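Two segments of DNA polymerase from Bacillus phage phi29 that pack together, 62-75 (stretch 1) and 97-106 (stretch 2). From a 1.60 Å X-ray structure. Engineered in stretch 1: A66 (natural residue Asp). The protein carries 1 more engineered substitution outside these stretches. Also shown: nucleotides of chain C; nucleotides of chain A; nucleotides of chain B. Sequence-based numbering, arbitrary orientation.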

# COMPACT_ATOMS: atom_id res chain seq x y z
N ASN F 62 -1.55 -13.52 -0.36
CA ASN F 62 -2.33 -13.08 0.79
C ASN F 62 -2.36 -14.14 1.90
O ASN F 62 -3.38 -14.70 2.26
CB ASN F 62 -3.73 -12.62 0.39
CG ASN F 62 -4.44 -11.88 1.50
OD1 ASN F 62 -3.82 -11.12 2.26
ND2 ASN F 62 -5.77 -12.06 1.59
N LEU F 63 -1.17 -14.38 2.45
CA LEU F 63 -0.95 -15.32 3.52
C LEU F 63 -1.88 -15.15 4.72
O LEU F 63 -2.16 -16.12 5.41
CB LEU F 63 0.53 -15.23 3.95
CG LEU F 63 0.98 -16.21 5.03
CD1 LEU F 63 0.89 -17.64 4.56
CD2 LEU F 63 2.38 -15.86 5.55
N LYS F 64 -2.35 -13.92 4.95
CA LYS F 64 -3.32 -13.62 6.02
C LYS F 64 -4.56 -14.51 5.91
O LYS F 64 -5.24 -14.76 6.91
CB LYS F 64 -3.72 -12.16 5.91
CG LYS F 64 -4.55 -11.63 7.01
CD LYS F 64 -4.59 -10.12 6.93
CE LYS F 64 -5.47 -9.50 7.99
NZ LYS F 64 -5.03 -9.84 9.38
N PHE F 65 -4.86 -14.95 4.69
CA PHE F 65 -6.01 -15.85 4.46
C PHE F 65 -5.58 -17.32 4.60
O PHE F 65 -5.97 -17.98 5.54
CB PHE F 65 -6.64 -15.57 3.09
CG PHE F 65 -7.86 -16.40 2.83
CD1 PHE F 65 -9.08 -16.06 3.39
CD2 PHE F 65 -7.76 -17.53 2.05
CE1 PHE F 65 -10.20 -16.86 3.18
CE2 PHE F 65 -8.90 -18.33 1.83
CZ PHE F 65 -10.09 -17.98 2.39
N ALA F 66 -4.77 -17.83 3.67
CA ALA F 66 -4.36 -19.24 3.72
C ALA F 66 -3.70 -19.60 5.05
O ALA F 66 -3.90 -20.68 5.58
CB ALA F 66 -3.39 -19.57 2.56
N GLY F 67 -2.89 -18.68 5.58
CA GLY F 67 -2.20 -18.86 6.84
C GLY F 67 -3.09 -19.25 8.00
O GLY F 67 -2.66 -20.01 8.87
N ALA F 68 -4.31 -18.73 8.03
CA ALA F 68 -5.27 -19.10 9.08
C ALA F 68 -5.55 -20.60 9.07
O ALA F 68 -5.61 -21.23 10.13
CB ALA F 68 -6.56 -18.33 8.92
N PHE F 69 -5.67 -21.16 7.87
CA PHE F 69 -5.92 -22.58 7.71
C PHE F 69 -4.73 -23.41 8.15
O PHE F 69 -4.89 -24.45 8.81
CB PHE F 69 -6.36 -22.90 6.27
CG PHE F 69 -7.70 -22.33 5.92
CD1 PHE F 69 -7.82 -20.99 5.53
CD2 PHE F 69 -8.85 -23.09 6.01
CE1 PHE F 69 -9.09 -20.46 5.24
CE2 PHE F 69 -10.06 -22.55 5.70
CZ PHE F 69 -10.18 -21.25 5.31
N ILE F 70 -3.52 -22.95 7.80
CA ILE F 70 -2.29 -23.62 8.16
C ILE F 70 -2.09 -23.65 9.66
O ILE F 70 -1.77 -24.69 10.23
CB ILE F 70 -1.10 -22.93 7.45
CG1 ILE F 70 -1.15 -23.19 5.95
CG2 ILE F 70 0.25 -23.37 8.02
CD1 ILE F 70 -0.28 -22.28 5.15
N ILE F 71 -2.29 -22.51 10.32
CA ILE F 71 -2.11 -22.44 11.78
C ILE F 71 -3.18 -23.27 12.51
O ILE F 71 -2.87 -23.95 13.50
CB ILE F 71 -1.99 -20.99 12.28
CG1 ILE F 71 -0.71 -20.36 11.71
CG2 ILE F 71 -1.87 -20.97 13.81
CD1 ILE F 71 -0.52 -18.91 12.10
N ASN F 72 -4.43 -23.20 12.05
CA ASN F 72 -5.47 -24.07 12.59
C ASN F 72 -5.03 -25.54 12.53
O ASN F 72 -5.26 -26.31 13.46
CB ASN F 72 -6.80 -23.89 11.85
CG ASN F 72 -7.66 -22.79 12.45
OD1 ASN F 72 -7.55 -21.60 12.07
ND2 ASN F 72 -8.47 -23.15 13.41
N TRP F 73 -4.40 -25.95 11.43
CA TRP F 73 -3.94 -27.34 11.31
C TRP F 73 -2.79 -27.62 12.28
O TRP F 73 -2.81 -28.61 13.00
CB TRP F 73 -3.51 -27.64 9.88
CG TRP F 73 -3.14 -29.09 9.63
CD1 TRP F 73 -3.96 -30.07 9.15
CD2 TRP F 73 -1.87 -29.72 9.87
NE1 TRP F 73 -3.30 -31.25 9.07
CE2 TRP F 73 -2.01 -31.08 9.50
CE3 TRP F 73 -0.63 -29.27 10.34
CZ2 TRP F 73 -0.96 -31.99 9.60
CZ3 TRP F 73 0.41 -30.17 10.43
CH2 TRP F 73 0.24 -31.53 10.08
N LEU F 74 -1.80 -26.72 12.30
CA LEU F 74 -0.63 -26.91 13.14
C LEU F 74 -1.05 -27.14 14.58
O LEU F 74 -0.59 -28.07 15.21
CB LEU F 74 0.33 -25.72 13.02
CG LEU F 74 1.07 -25.61 11.69
CD1 LEU F 74 1.67 -24.22 11.55
CD2 LEU F 74 2.17 -26.66 11.57
N GLU F 75 -1.96 -26.29 15.08
CA GLU F 75 -2.42 -26.34 16.47
C GLU F 75 -3.15 -27.63 16.82
O GLU F 75 -3.20 -28.00 17.99
CB GLU F 75 -3.31 -25.13 16.75
CG GLU F 75 -2.52 -23.81 16.80
CD GLU F 75 -1.77 -23.62 18.10
OE1 GLU F 75 -2.23 -24.15 19.14
OE2 GLU F 75 -0.73 -22.92 18.10
N MET F 97 -0.34 -4.63 13.57
CA MET F 97 -1.49 -4.20 12.77
C MET F 97 -2.10 -5.32 11.93
O MET F 97 -3.04 -5.07 11.16
CB MET F 97 -1.08 -3.01 11.91
CG MET F 97 -0.48 -1.86 12.74
SD MET F 97 -1.65 -0.90 13.71
CE MET F 97 -1.96 -1.92 15.14
N GLY F 98 -1.59 -6.54 12.07
CA GLY F 98 -2.21 -7.70 11.46
C GLY F 98 -1.72 -8.03 10.07
O GLY F 98 -2.40 -8.75 9.34
N GLN F 99 -0.53 -7.54 9.71
CA GLN F 99 0.10 -7.94 8.45
C GLN F 99 0.90 -9.23 8.66
O GLN F 99 1.71 -9.31 9.57
CB GLN F 99 0.97 -6.83 7.91
CG GLN F 99 0.16 -5.56 7.67
CD GLN F 99 0.54 -4.81 6.43
OE1 GLN F 99 0.72 -3.59 6.46
NE2 GLN F 99 0.65 -5.52 5.31
N TRP F 100 0.66 -10.22 7.80
CA TRP F 100 1.30 -11.54 7.87
C TRP F 100 2.47 -11.61 6.92
O TRP F 100 2.31 -11.29 5.71
CB TRP F 100 0.30 -12.66 7.53
CG TRP F 100 -0.76 -12.85 8.58
CD1 TRP F 100 -1.50 -11.87 9.19
CD2 TRP F 100 -1.19 -14.08 9.13
NE1 TRP F 100 -2.35 -12.43 10.11
CE2 TRP F 100 -2.19 -13.79 10.08
CE3 TRP F 100 -0.83 -15.42 8.92
CZ2 TRP F 100 -2.82 -14.79 10.81
CZ3 TRP F 100 -1.48 -16.43 9.66
CH2 TRP F 100 -2.46 -16.09 10.58
N TYR F 101 3.64 -11.98 7.45
CA TYR F 101 4.89 -12.05 6.65
C TYR F 101 5.47 -13.46 6.57
O TYR F 101 6.11 -13.79 5.58
CB TYR F 101 5.99 -11.14 7.21
CG TYR F 101 5.64 -9.68 7.16
CD1 TYR F 101 4.92 -9.10 8.18
CD2 TYR F 101 6.01 -8.90 6.09
CE1 TYR F 101 4.60 -7.78 8.15
CE2 TYR F 101 5.69 -7.56 6.03
CZ TYR F 101 4.97 -6.99 7.06
OH TYR F 101 4.65 -5.65 7.04
N MET F 102 5.28 -14.28 7.60
CA MET F 102 6.00 -15.55 7.69
C MET F 102 5.34 -16.50 8.67
O MET F 102 4.90 -16.08 9.75
CB MET F 102 7.47 -15.32 8.11
CG MET F 102 8.33 -16.60 8.11
SD MET F 102 9.91 -16.37 8.92
CE MET F 102 9.37 -16.36 10.62
N ILE F 103 5.33 -17.77 8.30
CA ILE F 103 5.12 -18.90 9.21
C ILE F 103 6.30 -19.85 8.98
O ILE F 103 6.50 -20.29 7.86
CB ILE F 103 3.83 -19.67 8.92
CG1 ILE F 103 2.61 -18.75 8.93
CG2 ILE F 103 3.64 -20.81 9.96
CD1 ILE F 103 1.34 -19.41 8.35
N ASP F 104 7.08 -20.12 10.02
CA ASP F 104 8.28 -20.97 9.92
C ASP F 104 8.05 -22.20 10.78
O ASP F 104 7.97 -22.10 12.00
CB ASP F 104 9.48 -20.19 10.39
CG ASP F 104 10.81 -20.87 10.10
OD1 ASP F 104 11.86 -20.28 10.45
OD2 ASP F 104 10.80 -21.97 9.52
N ILE F 105 7.91 -23.36 10.13
CA ILE F 105 7.55 -24.58 10.82
C ILE F 105 8.81 -25.41 11.03
O ILE F 105 9.46 -25.81 10.05
CB ILE F 105 6.53 -25.39 9.99
CG1 ILE F 105 5.27 -24.56 9.70
CG2 ILE F 105 6.17 -26.72 10.69
CD1 ILE F 105 4.43 -25.11 8.58
N CYS F 106 9.15 -25.64 12.29
CA CYS F 106 10.41 -26.30 12.67
C CYS F 106 10.16 -27.75 13.02
O CYS F 106 9.42 -28.03 13.95
CB CYS F 106 10.99 -25.64 13.90
SG CYS F 106 12.52 -26.37 14.46
P DT C 6 3.61 4.46 11.93
OP1 DT C 6 4.09 5.75 12.43
OP2 DT C 6 4.22 3.16 12.34
O5' DT C 6 2.04 4.33 12.25
C5' DT C 6 1.17 5.44 12.12
C4' DT C 6 -0.21 5.02 12.60
O4' DT C 6 -0.75 4.12 11.60
C3' DT C 6 -0.23 4.27 13.94
O3' DT C 6 -1.33 4.70 14.77
C2' DT C 6 -0.37 2.81 13.52
C1' DT C 6 -1.17 2.92 12.23
N1 DT C 6 -1.01 1.78 11.25
C2 DT C 6 -2.14 1.25 10.66
O2 DT C 6 -3.27 1.66 10.91
N3 DT C 6 -1.90 0.21 9.78
C4 DT C 6 -0.68 -0.34 9.44
O4 DT C 6 -0.58 -1.27 8.64
C5 DT C 6 0.47 0.26 10.08
C7 DT C 6 1.86 -0.24 9.80
C6 DT C 6 0.26 1.28 10.94
P DT A 6 -6.34 -11.68 -4.49
OP1 DT A 6 -5.37 -12.35 -5.35
OP2 DT A 6 -7.57 -11.11 -5.04
O5' DT A 6 -6.87 -12.72 -3.39
C5' DT A 6 -5.99 -13.68 -2.83
C4' DT A 6 -6.74 -14.39 -1.73
O4' DT A 6 -7.12 -13.47 -0.69
C3' DT A 6 -8.06 -14.99 -2.20
O3' DT A 6 -7.86 -16.27 -2.82
C2' DT A 6 -8.86 -15.06 -0.91
C1' DT A 6 -8.31 -13.92 -0.07
N1 DT A 6 -9.21 -12.73 0.03
C2 DT A 6 -9.38 -12.15 1.27
O2 DT A 6 -8.85 -12.55 2.28
N3 DT A 6 -10.23 -11.07 1.26
C4 DT A 6 -10.88 -10.52 0.17
O4 DT A 6 -11.61 -9.54 0.29
C5 DT A 6 -10.63 -11.16 -1.10
C7 DT A 6 -11.27 -10.66 -2.34
C6 DT A 6 -9.81 -12.23 -1.11
P DT B 5 -6.45 -6.55 16.80
OP1 DT B 5 -7.01 -5.27 17.31
OP2 DT B 5 -5.31 -7.19 17.50
O5' DT B 5 -7.61 -7.65 16.77
C5' DT B 5 -8.88 -7.33 16.23
C4' DT B 5 -9.59 -8.60 15.78
O4' DT B 5 -8.95 -9.15 14.61
C3' DT B 5 -9.60 -9.74 16.80
O3' DT B 5 -10.84 -10.43 16.69
C2' DT B 5 -8.43 -10.62 16.38
C1' DT B 5 -8.52 -10.48 14.87
N1 DT B 5 -7.23 -10.61 14.12
C2 DT B 5 -7.16 -11.44 13.02
O2 DT B 5 -8.09 -12.13 12.58
N3 DT B 5 -5.92 -11.43 12.42
C4 DT B 5 -4.80 -10.71 12.80
O4 DT B 5 -3.76 -10.78 12.15
C5 DT B 5 -4.95 -9.85 13.94
C7 DT B 5 -3.82 -9.03 14.44
C6 DT B 5 -6.15 -9.84 14.55

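The helix of stretch 1 packs against the strand of stretch 2 with their N-to-C directions 34° apart and their axes 8.4 Å apart at closest approach, burying 562 Å² between them. The contact is almost wholly apolar; its one hydrogen bond across the stretches lies at the start, where NZ of K64 donates to O of G98 (2.8 Å). The lysine reaches this carbonyl through a chain extended over chi1 to chi3 (all t) and bent at chi4 (p). The backbone angles of G98, 90/21, by themselves call for glycine.

W100 follows, and with 124 Å² covered it gives the largest single share of the interface. Its CB points toward the helix, and CA of K64 sits over the face of the five-membered ring of W100, 3.9 Å from its centroid, in a CH-pi contact. The far end of the indole reaches G67, where CZ3 of W100 lies 3.6 Å from C of G67. Glycine leaves room for the ring: a CB at G67 would fall 2.7 Å from W100 CZ3. Beyond it, CD1 of I71 also packs 3.6 Å from W100 CZ3. NE1 of W100 is directed to the DNA and donates to O4 of DT5 of chain B (3.0 Å).

The CA-to-CB bonds of Y101 and M102 point away, but L63 touches the backbone between them, its CD2 lying 3.9 Å from N of M102.

I103 points back toward the helix. CD1 of I103 meets CD1 of L63 (4.2 Å), CG2 of I70 (4.1 Å) and CG1 of I71 (4.0 Å), and approaches CA of G67 to 3.9 Å. CG2 of I103 lies 4.2 Å from CD1 of L74. After D104, which is out of reach, I105 extends the apolar seam, its CG1 lying 4.1 Å from CD1 of L74.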